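Local atomic coordinates of ectonucleoside triphosphate diphosphohydrolase 4 (Homo sapiens, PDB entry 6WG5), a protein that belongs to the GDA1/CD39 (nucleoside phosphatase) family, which is grouped with the actin-like ATPase fold. Residues A286-E291 with I330-Q335; E291-A296 with I352-N357; L324-E329 with R438-C443. One frame throughout, in Å; residues are numbered along the deposited sequence.

Followed from the N terminus, helix 283-296 supplies the first segments of contacts 1 and 2, which share Glu291. The chain then reaches strand 327-332, whose last residues return to the helix and close a loop of 38 residues in contact 1. Contact 2 closes a longer one, of 55 residues, when the turn following helix 345-352 meets the end of helix 283-296. Contact 3 starts between the two segments of contact 1 and closes only at helix 436-456, after 108 residues. None of the three nests inside another; every pair crosses. Together they tie helix 283-296, a small three-stranded sheet, the turn carrying a glycan, and helix 436-456 into one region.

Contact 1: residues A286-E291 with I330-Q335; sequences ARQRYE and IQQNGQ. With NAG (2-acetamido-2-deoxy-beta-D-glucopyranose), chain B.
Glu291 and Ile330 turn toward each other through matching first torsions: CG of Glu291 (chi1 -68°) and CG1 of Ile330 (chi1 -56°) each lie beside their own backbone N and anti to the carbonyl carbon. From there the isoleucine chain runs on extended, and its terminal methyl does the touching. Ile330 CD1 sits 3.8 Å from Glu291 CB and 3.7 Å from Glu291 O, the two side chains meeting at a slant. No hydrogen bond links helix and strand here; the contact is apolar packing of one methyl against the base of an acidic side chain and a helix carbonyl.

The carboxylate of Glu291 is instead held along its own helix. Arg287, one turn earlier, gives NE to Glu291 OE2 in a salt bridge of 2.7 Å, approaching on the anti side and 25° out of the carboxylate plane, while NH2 adds a weak bond to the same oxygen. Because Arg287 NH1 also pairs with Asp319, the guanidinium is held between two acids, which fixes its orientation. Farther out, Gln288 NE2 bonds to Asp292 OD1.

On another side of the helix, the glycan's N-acetyl methyl, NAG C8, rests 3.7 Å above the centre of the Arg289 guanidinium. Backbone carbonyls of Gly280 and Phe355 accept from Arg289 NH2 and NH1, holding this flat group beneath the N-acetyl group.

Beyond Gln332 the strand reverses through a type I' turn with Asn333 and Gly334 at its corners, both with positive phi. This makes a beta hairpin with a two-residue loop, formed by strands 327-332 and 335-341, its outer strand packed against helix 283-296.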
loop_
_atom_site.group_PDB
_atom_site.type_symbol
_atom_site.label_atom_id
_atom_site.label_comp_id
_atom_site.label_asym_id
_atom_site.label_seq_id
_atom_site.Cartn_x
_atom_site.Cartn_y
_atom_site.Cartn_z
ATOM N N ALA A 286 6.324 3.486 16.175
ATOM C CA ALA A 286 5.989 4.608 17.044
ATOM C C ALA A 286 6.053 4.200 18.509
ATOM O O ALA A 286 6.577 4.944 19.346
ATOM C CB ALA A 286 4.603 5.151 16.697
ATOM N N ARG A 287 5.527 3.017 18.838
ATOM C CA ARG A 287 5.576 2.548 20.217
ATOM C C ARG A 287 7.014 2.368 20.682
ATOM O O ARG A 287 7.346 2.675 21.833
ATOM C CB ARG A 287 4.794 1.238 20.354
ATOM C CG ARG A 287 4.925 0.557 21.718
ATOM C CD ARG A 287 4.260 1.356 22.828
ATOM N NE ARG A 287 4.632 0.854 24.148
ATOM C CZ ARG A 287 4.179 1.344 25.298
ATOM N NH1 ARG A 287 3.318 2.354 25.306
ATOM N NH2 ARG A 287 4.588 0.822 26.449
ATOM N N GLN A 288 7.885 1.868 19.803
ATOM C CA GLN A 288 9.280 1.680 20.183
ATOM C C GLN A 288 9.978 3.019 20.388
ATOM O O GLN A 288 10.746 3.187 21.341
ATOM C CB GLN A 288 10.006 0.846 19.125
ATOM C CG GLN A 288 11.444 0.507 19.488
ATOM C CD GLN A 288 11.548 -0.251 20.800
ATOM O OE1 GLN A 288 10.989 -1.338 20.950
ATOM N NE2 GLN A 288 12.260 0.328 21.763
ATOM N N ARG A 289 9.724 3.985 19.503
ATOM C CA ARG A 289 10.289 5.318 19.689
ATOM C C ARG A 289 9.782 5.946 20.980
ATOM O O ARG A 289 10.515 6.674 21.659
ATOM C CB ARG A 289 9.945 6.199 18.489
ATOM C CG ARG A 289 10.544 5.723 17.170
ATOM C CD ARG A 289 9.931 6.465 16.000
ATOM N NE ARG A 289 9.991 7.906 16.209
ATOM C CZ ARG A 289 9.156 8.784 15.665
ATOM N NH1 ARG A 289 9.300 10.076 15.925
ATOM N NH2 ARG A 289 8.173 8.378 14.872
ATOM N N TYR A 290 8.525 5.670 21.334
ATOM C CA TYR A 290 7.959 6.199 22.570
ATOM C C TYR A 290 8.630 5.573 23.787
ATOM O O TYR A 290 9.021 6.278 24.725
ATOM C CB TYR A 290 6.448 5.955 22.582
ATOM C CG TYR A 290 5.750 6.333 23.869
ATOM C CD1 TYR A 290 5.662 7.656 24.272
ATOM C CD2 TYR A 290 5.159 5.365 24.669
ATOM C CE1 TYR A 290 5.017 8.004 25.445
ATOM C CE2 TYR A 290 4.510 5.702 25.838
ATOM C CZ TYR A 290 4.442 7.023 26.222
ATOM O OH TYR A 290 3.801 7.365 27.391
ATOM N N GLU A 291 8.783 4.247 23.785
ATOM C CA GLU A 291 9.473 3.585 24.887
ATOM C C GLU A 291 10.924 4.031 24.986
ATOM O O GLU A 291 11.465 4.134 26.092
ATOM C CB GLU A 291 9.393 2.066 24.719
ATOM C CG GLU A 291 7.986 1.498 24.884
ATOM C CD GLU A 291 7.926 -0.008 24.702
ATOM O OE1 GLU A 291 8.985 -0.628 24.472
ATOM O OE2 GLU A 291 6.815 -0.574 24.791
ATOM N N ILE A 330 10.526 -2.063 30.194
ATOM C CA ILE A 330 11.426 -1.727 29.097
ATOM C C ILE A 330 12.820 -2.200 29.474
ATOM O O ILE A 330 13.337 -1.833 30.535
ATOM C CB ILE A 330 11.428 -0.216 28.808
ATOM C CG1 ILE A 330 10.009 0.279 28.520
ATOM C CG2 ILE A 330 12.354 0.102 27.637
ATOM C CD1 ILE A 330 9.891 1.788 28.483
ATOM N N GLN A 331 13.427 -3.007 28.609
ATOM C CA GLN A 331 14.775 -3.518 28.818
ATOM C C GLN A 331 15.682 -2.981 27.723
ATOM O O GLN A 331 15.386 -3.140 26.534
ATOM C CB GLN A 331 14.787 -5.047 28.827
ATOM C CG GLN A 331 14.370 -5.635 30.163
ATOM C CD GLN A 331 13.593 -6.927 30.020
ATOM O OE1 GLN A 331 13.732 -7.646 29.029
ATOM N NE2 GLN A 331 12.762 -7.225 31.012
ATOM N N GLN A 332 16.782 -2.350 28.126
ATOM C CA GLN A 332 17.632 -1.635 27.185
ATOM C C GLN A 332 18.974 -1.374 27.849
ATOM O O GLN A 332 19.023 -0.807 28.946
ATOM C CB GLN A 332 16.957 -0.323 26.759
ATOM C CG GLN A 332 17.491 0.305 25.489
ATOM C CD GLN A 332 16.526 1.333 24.920
ATOM O OE1 GLN A 332 15.331 1.069 24.783
ATOM N NE2 GLN A 332 17.039 2.515 24.601
ATOM N N ASN A 333 20.055 -1.798 27.194
ATOM C CA ASN A 333 21.410 -1.649 27.726
ATOM C C ASN A 333 21.583 -2.403 29.042
ATOM O O ASN A 333 22.359 -1.992 29.908
ATOM C CB ASN A 333 21.776 -0.173 27.917
ATOM C CG ASN A 333 21.684 0.623 26.630
ATOM O OD1 ASN A 333 21.874 0.085 25.539
ATOM N ND2 ASN A 333 21.394 1.914 26.753
ATOM N N GLY A 334 20.862 -3.512 29.205
ATOM C CA GLY A 334 20.904 -4.281 30.429
ATOM C C GLY A 334 20.046 -3.742 31.552
ATOM O O GLY A 334 19.713 -4.498 32.472
ATOM N N GLN A 335 19.679 -2.465 31.512
ATOM C CA GLN A 335 18.809 -1.889 32.524
ATOM C C GLN A 335 17.366 -2.339 32.304
ATOM O O GLN A 335 17.027 -2.991 31.313
ATOM C CB GLN A 335 18.895 -0.363 32.499
ATOM C CG GLN A 335 20.268 0.192 32.841
ATOM C CD GLN A 335 20.676 -0.100 34.270
ATOM O OE1 GLN A 335 20.081 0.417 35.217
ATOM N NE2 GLN A 335 21.692 -0.940 34.435
HETATM C C1 NAG B . 12.017 12.629 14.399
HETATM C C2 NAG B . 12.869 11.560 13.707
HETATM C C3 NAG B . 14.168 11.323 14.479
HETATM C C4 NAG B . 14.886 12.633 14.779
HETATM C C5 NAG B . 13.930 13.618 15.436
HETATM C C6 NAG B . 14.533 14.986 15.646
HETATM C C7 NAG B . 11.872 9.722 12.413
HETATM C C8 NAG B . 11.111 8.432 12.486
HETATM N N2 NAG B . 12.129 10.315 13.583
HETATM O O3 NAG B . 15.014 10.474 13.711
HETATM O O4 NAG B . 15.956 12.388 15.684
HETATM O O5 NAG B . 12.787 13.802 14.593
HETATM O O6 NAG B . 13.532 15.948 15.950
HETATM O O7 NAG B . 12.235 10.204 11.344
#

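Contact 2: residues E291-A296 with I352-N357; sequences EDRIFA and IQPFMN. With NAG (2-acetamido-2-deoxy-beta-D-glucopyranose), chain B.
The last turns of helix 283-296 face a short helically wound turn, and the backbones stay well apart, 10.0 Å at their nearest CA atoms, those of Arg293 and Phe355. The long side chain of Arg293 bridges that separation. Its CG lies opposite the backbone N (chi1 -154°) and the chain bends at chi3, which lays the guanidinium flat over one face of the Phe355 ring. The stack is offset: the planes are inclined by 29°, Arg293 CZ is 4.2 Å from the ring centroid in an off-centre cation-pi contact, and Arg293 NE comes within 3.6 Å of Phe355 CZ. Pro354 CB lies at one edge of the guanidinium, 3.7 Å from Arg293 NH1.

A water extends the arginine's reach, accepting a weak bond from Arg293 NH2 and donating to Asn357 OD1. The amide of Asn357 also carries the glycan, through a covalent bond between its ND2 and NAG C1, and Asn367 OD1 accepts from that same ND2. On neighbouring sides, Ile294 of the helix packs on Ile330 and Leu339 of the small sheet, while Ile352 and Met356 of segment 352-357 touch Trp448 of helix 436-456.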
loop_
_atom_site.group_PDB
_atom_site.type_symbol
_atom_site.label_atom_id
_atom_site.label_comp_id
_atom_site.label_asym_id
_atom_site.label_seq_id
_atom_site.Cartn_x
_atom_site.Cartn_y
_atom_site.Cartn_z
ATOM N N GLU A 291 8.783 4.247 23.785
ATOM C CA GLU A 291 9.473 3.585 24.887
ATOM C C GLU A 291 10.924 4.031 24.986
ATOM O O GLU A 291 11.465 4.134 26.092
ATOM C CB GLU A 291 9.393 2.066 24.719
ATOM C CG GLU A 291 7.986 1.498 24.884
ATOM C CD GLU A 291 7.926 -0.008 24.702
ATOM O OE1 GLU A 291 8.985 -0.628 24.472
ATOM O OE2 GLU A 291 6.815 -0.574 24.791
ATOM N N ASP A 292 11.568 4.304 23.848
ATOM C CA ASP A 292 12.951 4.768 23.873
ATOM C C ASP A 292 13.084 6.066 24.657
ATOM O O ASP A 292 14.064 6.260 25.384
ATOM C CB ASP A 292 13.475 4.953 22.448
ATOM C CG ASP A 292 13.801 3.637 21.767
ATOM O OD1 ASP A 292 13.978 2.621 22.473
ATOM O OD2 ASP A 292 13.893 3.623 20.521
ATOM N N ARG A 293 12.113 6.973 24.521
ATOM C CA ARG A 293 12.215 8.252 25.213
ATOM C C ARG A 293 11.880 8.107 26.694
ATOM O O ARG A 293 12.474 8.790 27.535
ATOM C CB ARG A 293 11.310 9.297 24.557
ATOM C CG ARG A 293 11.805 10.723 24.772
ATOM C CD ARG A 293 10.791 11.773 24.349
ATOM N NE ARG A 293 10.867 12.092 22.924
ATOM C CZ ARG A 293 10.134 13.030 22.327
ATOM N NH1 ARG A 293 9.265 13.746 23.032
ATOM N NH2 ARG A 293 10.267 13.255 21.024
ATOM N N ILE A 294 10.928 7.233 27.032
ATOM C CA ILE A 294 10.682 6.917 28.438
ATOM C C ILE A 294 11.957 6.397 29.081
ATOM O O ILE A 294 12.335 6.808 30.186
ATOM C CB ILE A 294 9.534 5.899 28.570
ATOM C CG1 ILE A 294 8.207 6.536 28.155
ATOM C CG2 ILE A 294 9.448 5.363 30.006
ATOM C CD1 ILE A 294 7.050 5.557 28.120
ATOM N N PHE A 295 12.640 5.478 28.397
ATOM C CA PHE A 295 13.872 4.914 28.934
ATOM C C PHE A 295 14.941 5.988 29.087
ATOM O O PHE A 295 15.592 6.090 30.133
ATOM C CB PHE A 295 14.367 3.786 28.029
ATOM C CG PHE A 295 15.584 3.092 28.552
ATOM C CD1 PHE A 295 16.852 3.533 28.209
ATOM C CD2 PHE A 295 15.464 2.009 29.404
ATOM C CE1 PHE A 295 17.976 2.902 28.701
ATOM C CE2 PHE A 295 16.584 1.372 29.901
ATOM C CZ PHE A 295 17.843 1.820 29.550
ATOM N N ALA A 296 15.133 6.804 28.049
ATOM C CA ALA A 296 16.176 7.822 28.094
ATOM C C ALA A 296 15.887 8.868 29.162
ATOM O O ALA A 296 16.812 9.366 29.814
ATOM C CB ALA A 296 16.318 8.485 26.726
ATOM N N ILE A 352 1.992 11.357 22.635
ATOM C CA ILE A 352 2.672 10.855 21.444
ATOM C C ILE A 352 2.719 11.876 20.317
ATOM O O ILE A 352 3.318 11.596 19.270
ATOM C CB ILE A 352 2.006 9.553 20.949
ATOM C CG1 ILE A 352 0.552 9.815 20.536
ATOM C CG2 ILE A 352 2.093 8.482 22.035
ATOM C CD1 ILE A 352 -0.193 8.581 20.071
ATOM N N GLN A 353 2.110 13.048 20.497
ATOM C CA GLN A 353 2.185 14.114 19.498
ATOM C C GLN A 353 3.597 14.361 18.985
ATOM O O GLN A 353 3.795 14.354 17.760
ATOM C CB GLN A 353 1.607 15.406 20.094
ATOM C CG GLN A 353 0.101 15.507 20.021
ATOM C CD GLN A 353 -0.384 15.896 18.645
ATOM O OE1 GLN A 353 -1.059 15.122 17.972
ATOM N NE2 GLN A 353 -0.038 17.105 18.216
ATOM N N PRO A 354 4.604 14.585 19.833
ATOM C CA PRO A 354 5.943 14.912 19.312
ATOM C C PRO A 354 6.484 13.904 18.317
ATOM O O PRO A 354 7.267 14.274 17.434
ATOM C CB PRO A 354 6.807 14.956 20.581
ATOM C CG PRO A 354 5.854 15.234 21.688
ATOM C CD PRO A 354 4.569 14.573 21.305
ATOM N N PHE A 355 6.091 12.638 18.429
ATOM C CA PHE A 355 6.689 11.587 17.618
ATOM C C PHE A 355 6.206 11.599 16.176
ATOM O O PHE A 355 6.782 10.886 15.346
ATOM C CB PHE A 355 6.414 10.229 18.262
ATOM C CG PHE A 355 7.025 10.089 19.624
ATOM C CD1 PHE A 355 8.306 9.588 19.774
ATOM C CD2 PHE A 355 6.331 10.490 20.752
ATOM C CE1 PHE A 355 8.874 9.470 21.025
ATOM C CE2 PHE A 355 6.897 10.376 22.005
ATOM C CZ PHE A 355 8.170 9.867 22.141
ATOM N N MET A 356 5.173 12.381 15.857
ATOM C CA MET A 356 4.839 12.627 14.461
ATOM C C MET A 356 5.854 13.542 13.792
ATOM O O MET A 356 5.919 13.586 12.559
ATOM C CB MET A 356 3.439 13.225 14.355
ATOM C CG MET A 356 2.348 12.284 14.824
ATOM S SD MET A 356 0.710 12.815 14.311
ATOM C CE MET A 356 0.514 14.301 15.292
ATOM N N ASN A 357 6.653 14.266 14.577
ATOM C CA ASN A 357 7.763 15.054 14.046
ATOM C C ASN A 357 7.266 16.182 13.145
ATOM O O ASN A 357 7.909 16.550 12.159
ATOM C CB ASN A 357 8.759 14.151 13.309
ATOM C CG ASN A 357 9.876 13.668 14.209
ATOM O OD1 ASN A 357 9.821 13.831 15.428
ATOM N ND2 ASN A 357 10.899 13.073 13.613
HETATM C C1 NAG B . 12.017 12.629 14.399
HETATM C C2 NAG B . 12.869 11.560 13.707
HETATM C C3 NAG B . 14.168 11.323 14.479
HETATM C C4 NAG B . 14.886 12.633 14.779
HETATM C C5 NAG B . 13.930 13.618 15.436
HETATM C C6 NAG B . 14.533 14.986 15.646
HETATM C C7 NAG B . 11.872 9.722 12.413
HETATM C C8 NAG B . 11.111 8.432 12.486
HETATM N N2 NAG B . 12.129 10.315 13.583
HETATM O O3 NAG B . 15.014 10.474 13.711
HETATM O O4 NAG B . 15.956 12.388 15.684
HETATM O O5 NAG B . 12.787 13.802 14.593
HETATM O O6 NAG B . 13.532 15.948 15.950
HETATM O O7 NAG B . 12.235 10.204 11.344
HETATM O O HOH W 1 10.607 12.622 18.287
#

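Contact 3: residues L324-E329 with R438-C443; sequences LDIKDE and RLKYQC
Ile326 and Asp328 meet Lys440 where the start of strand 327-332, an outer strand of a small three-stranded mixed sheet, and the loop leading into it pack on helix 436-456, with one salt bridge between them. The segment 324-329 begins at Leu324, whose backbone bonds to Cys414 and Trp418; Cys414 is in turn joined by a disulfide to Cys443, so Leu324 is tied to helix 436-456 through one hydrogen bond and that bridge. At Ile326, CG1 stands opposite the backbone N (chi1 -168°), which carries CD1 out to the lysine chain: it lies 3.8 Å from Lys440 CG and 3.9 Å from Lys440 CD, the two side chains crossing at about a right angle. Trp418 of helix 418-427 touches both.

Lys327 and Glu329 point away from the helix, and Asp328, between them, points at it. Its OD1 accepts from Lys440 NZ at 2.7 Å, and the ammonium comes from well above the carboxylate plane, 68° out of it. The backbone N of Glu329 adds a weak bond to that oxygen, and OD2 forms a long, weak ion pair with Arg287 NH2.

The extended lysine runs over one face of the ring of Tyr441, its neighbour in sequence. Lys440 CG lies 3.8 Å above the centre of the Tyr441 ring, and at the far end Lys440 NZ makes a weak 3.3 Å bond with Tyr441 OH.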
loop_
_atom_site.group_PDB
_atom_site.type_symbol
_atom_site.label_atom_id
_atom_site.label_comp_id
_atom_site.label_asym_id
_atom_site.label_seq_id
_atom_site.Cartn_x
_atom_site.Cartn_y
_atom_site.Cartn_z
ATOM N N LEU A 324 -5.381 -0.164 31.406
ATOM C CA LEU A 324 -5.399 0.085 32.841
ATOM C C LEU A 324 -4.887 -1.126 33.612
ATOM O O LEU A 324 -5.361 -2.250 33.417
ATOM C CB LEU A 324 -6.818 0.434 33.288
ATOM C CG LEU A 324 -7.011 0.722 34.778
ATOM C CD1 LEU A 324 -6.372 2.049 35.161
ATOM C CD2 LEU A 324 -8.488 0.721 35.116
ATOM N N ASP A 325 -3.911 -0.888 34.488
ATOM C CA ASP A 325 -3.385 -1.845 35.468
ATOM C C ASP A 325 -2.487 -2.915 34.861
ATOM O O ASP A 325 -2.072 -3.832 35.588
ATOM C CB ASP A 325 -4.500 -2.543 36.255
ATOM C CG ASP A 325 -5.186 -1.616 37.241
ATOM O OD1 ASP A 325 -4.589 -0.580 37.606
ATOM O OD2 ASP A 325 -6.321 -1.931 37.659
ATOM N N ILE A 326 -2.168 -2.845 33.567
ATOM C CA ILE A 326 -1.187 -3.765 33.007
ATOM C C ILE A 326 0.198 -3.388 33.514
ATOM O O ILE A 326 0.518 -2.209 33.708
ATOM C CB ILE A 326 -1.222 -3.760 31.467
ATOM C CG1 ILE A 326 -0.411 -4.939 30.921
ATOM C CG2 ILE A 326 -0.659 -2.451 30.918
ATOM C CD1 ILE A 326 -0.494 -5.107 29.412
ATOM N N LYS A 327 1.034 -4.398 33.726
ATOM C CA LYS A 327 2.413 -4.195 34.146
ATOM C C LYS A 327 3.335 -4.593 33.000
ATOM O O LYS A 327 3.315 -5.742 32.550
ATOM C CB LYS A 327 2.716 -4.993 35.413
ATOM C CG LYS A 327 1.888 -4.526 36.604
ATOM C CD LYS A 327 2.117 -5.368 37.845
ATOM C CE LYS A 327 1.219 -4.901 38.982
ATOM N NZ LYS A 327 1.554 -5.550 40.280
ATOM N N ASP A 328 4.121 -3.631 32.522
ATOM C CA ASP A 328 5.044 -3.820 31.415
ATOM C C ASP A 328 6.416 -3.327 31.851
ATOM O O ASP A 328 6.560 -2.667 32.885
ATOM C CB ASP A 328 4.562 -3.072 30.159
ATOM C CG ASP A 328 5.309 -3.483 28.902
ATOM O OD1 ASP A 328 5.805 -4.629 28.848
ATOM O OD2 ASP A 328 5.393 -2.660 27.963
ATOM N N GLU A 329 7.437 -3.653 31.062
ATOM C CA GLU A 329 8.788 -3.228 31.393
ATOM C C GLU A 329 9.585 -3.002 30.116
ATOM O O GLU A 329 9.349 -3.649 29.093
ATOM C CB GLU A 329 9.490 -4.255 32.291
ATOM C CG GLU A 329 9.693 -5.617 31.652
ATOM C CD GLU A 329 10.071 -6.682 32.666
ATOM O OE1 GLU A 329 9.597 -6.602 33.819
ATOM O OE2 GLU A 329 10.843 -7.598 32.311
ATOM N N ARG A 438 -1.907 -7.574 20.120
ATOM C CA ARG A 438 -2.991 -6.658 19.786
ATOM C C ARG A 438 -3.702 -6.173 21.042
ATOM O O ARG A 438 -4.006 -4.982 21.176
ATOM C CB ARG A 438 -3.976 -7.345 18.838
ATOM C CG ARG A 438 -5.336 -6.667 18.711
ATOM C CD ARG A 438 -5.218 -5.221 18.266
ATOM N NE ARG A 438 -4.376 -5.072 17.083
ATOM C CZ ARG A 438 -4.031 -3.903 16.551
ATOM N NH1 ARG A 438 -4.456 -2.766 17.093
ATOM N NH2 ARG A 438 -3.254 -3.869 15.476
ATOM N N LEU A 439 -3.974 -7.086 21.977
ATOM C CA LEU A 439 -4.685 -6.713 23.194
ATOM C C LEU A 439 -3.890 -5.698 24.009
ATOM O O LEU A 439 -4.465 -4.791 24.625
ATOM C CB LEU A 439 -4.968 -7.965 24.027
ATOM C CG LEU A 439 -6.048 -7.834 25.100
ATOM C CD1 LEU A 439 -7.439 -7.859 24.473
ATOM C CD2 LEU A 439 -5.902 -8.936 26.135
ATOM N N LYS A 440 -2.564 -5.831 24.017
ATOM C CA LYS A 440 -1.723 -4.988 24.857
ATOM C C LYS A 440 -1.481 -3.617 24.237
ATOM O O LYS A 440 -1.491 -2.605 24.947
ATOM C CB LYS A 440 -0.395 -5.698 25.116
ATOM C CG LYS A 440 0.662 -4.865 25.814
ATOM C CD LYS A 440 1.804 -5.760 26.273
ATOM C CE LYS A 440 2.971 -4.975 26.839
ATOM N NZ LYS A 440 4.143 -5.869 27.073
ATOM N N TYR A 441 -1.268 -3.558 22.923
ATOM C CA TYR A 441 -0.860 -2.326 22.258
ATOM C C TYR A 441 -1.987 -1.675 21.464
ATOM O O TYR A 441 -1.737 -0.708 20.737
ATOM C CB TYR A 441 0.342 -2.602 21.350
ATOM C CG TYR A 441 1.563 -3.040 22.124
ATOM C CD1 TYR A 441 2.266 -2.137 22.910
ATOM C CD2 TYR A 441 2.008 -4.354 22.078
ATOM C CE1 TYR A 441 3.376 -2.528 23.628
ATOM C CE2 TYR A 441 3.125 -4.756 22.795
ATOM C CZ TYR A 441 3.804 -3.837 23.568
ATOM O OH TYR A 441 4.916 -4.219 24.286
ATOM N N GLN A 442 -3.219 -2.172 21.593
ATOM C CA GLN A 442 -4.352 -1.536 20.925
ATOM C C GLN A 442 -4.465 -0.067 21.309
ATOM O O GLN A 442 -4.743 0.786 20.458
ATOM C CB GLN A 442 -5.645 -2.279 21.270
ATOM C CG GLN A 442 -6.939 -1.480 21.054
ATOM C CD GLN A 442 -7.277 -1.276 19.589
ATOM O OE1 GLN A 442 -6.790 -1.994 18.717
ATOM N NE2 GLN A 442 -8.121 -0.290 19.313
ATOM N N CYS A 443 -4.268 0.249 22.589
ATOM C CA CYS A 443 -4.476 1.616 23.054
ATOM C C CYS A 443 -3.501 2.576 22.394
ATOM O O CYS A 443 -3.907 3.567 21.777
ATOM C CB CYS A 443 -4.353 1.676 24.573
ATOM S SG CYS A 443 -5.869 1.122 25.306
#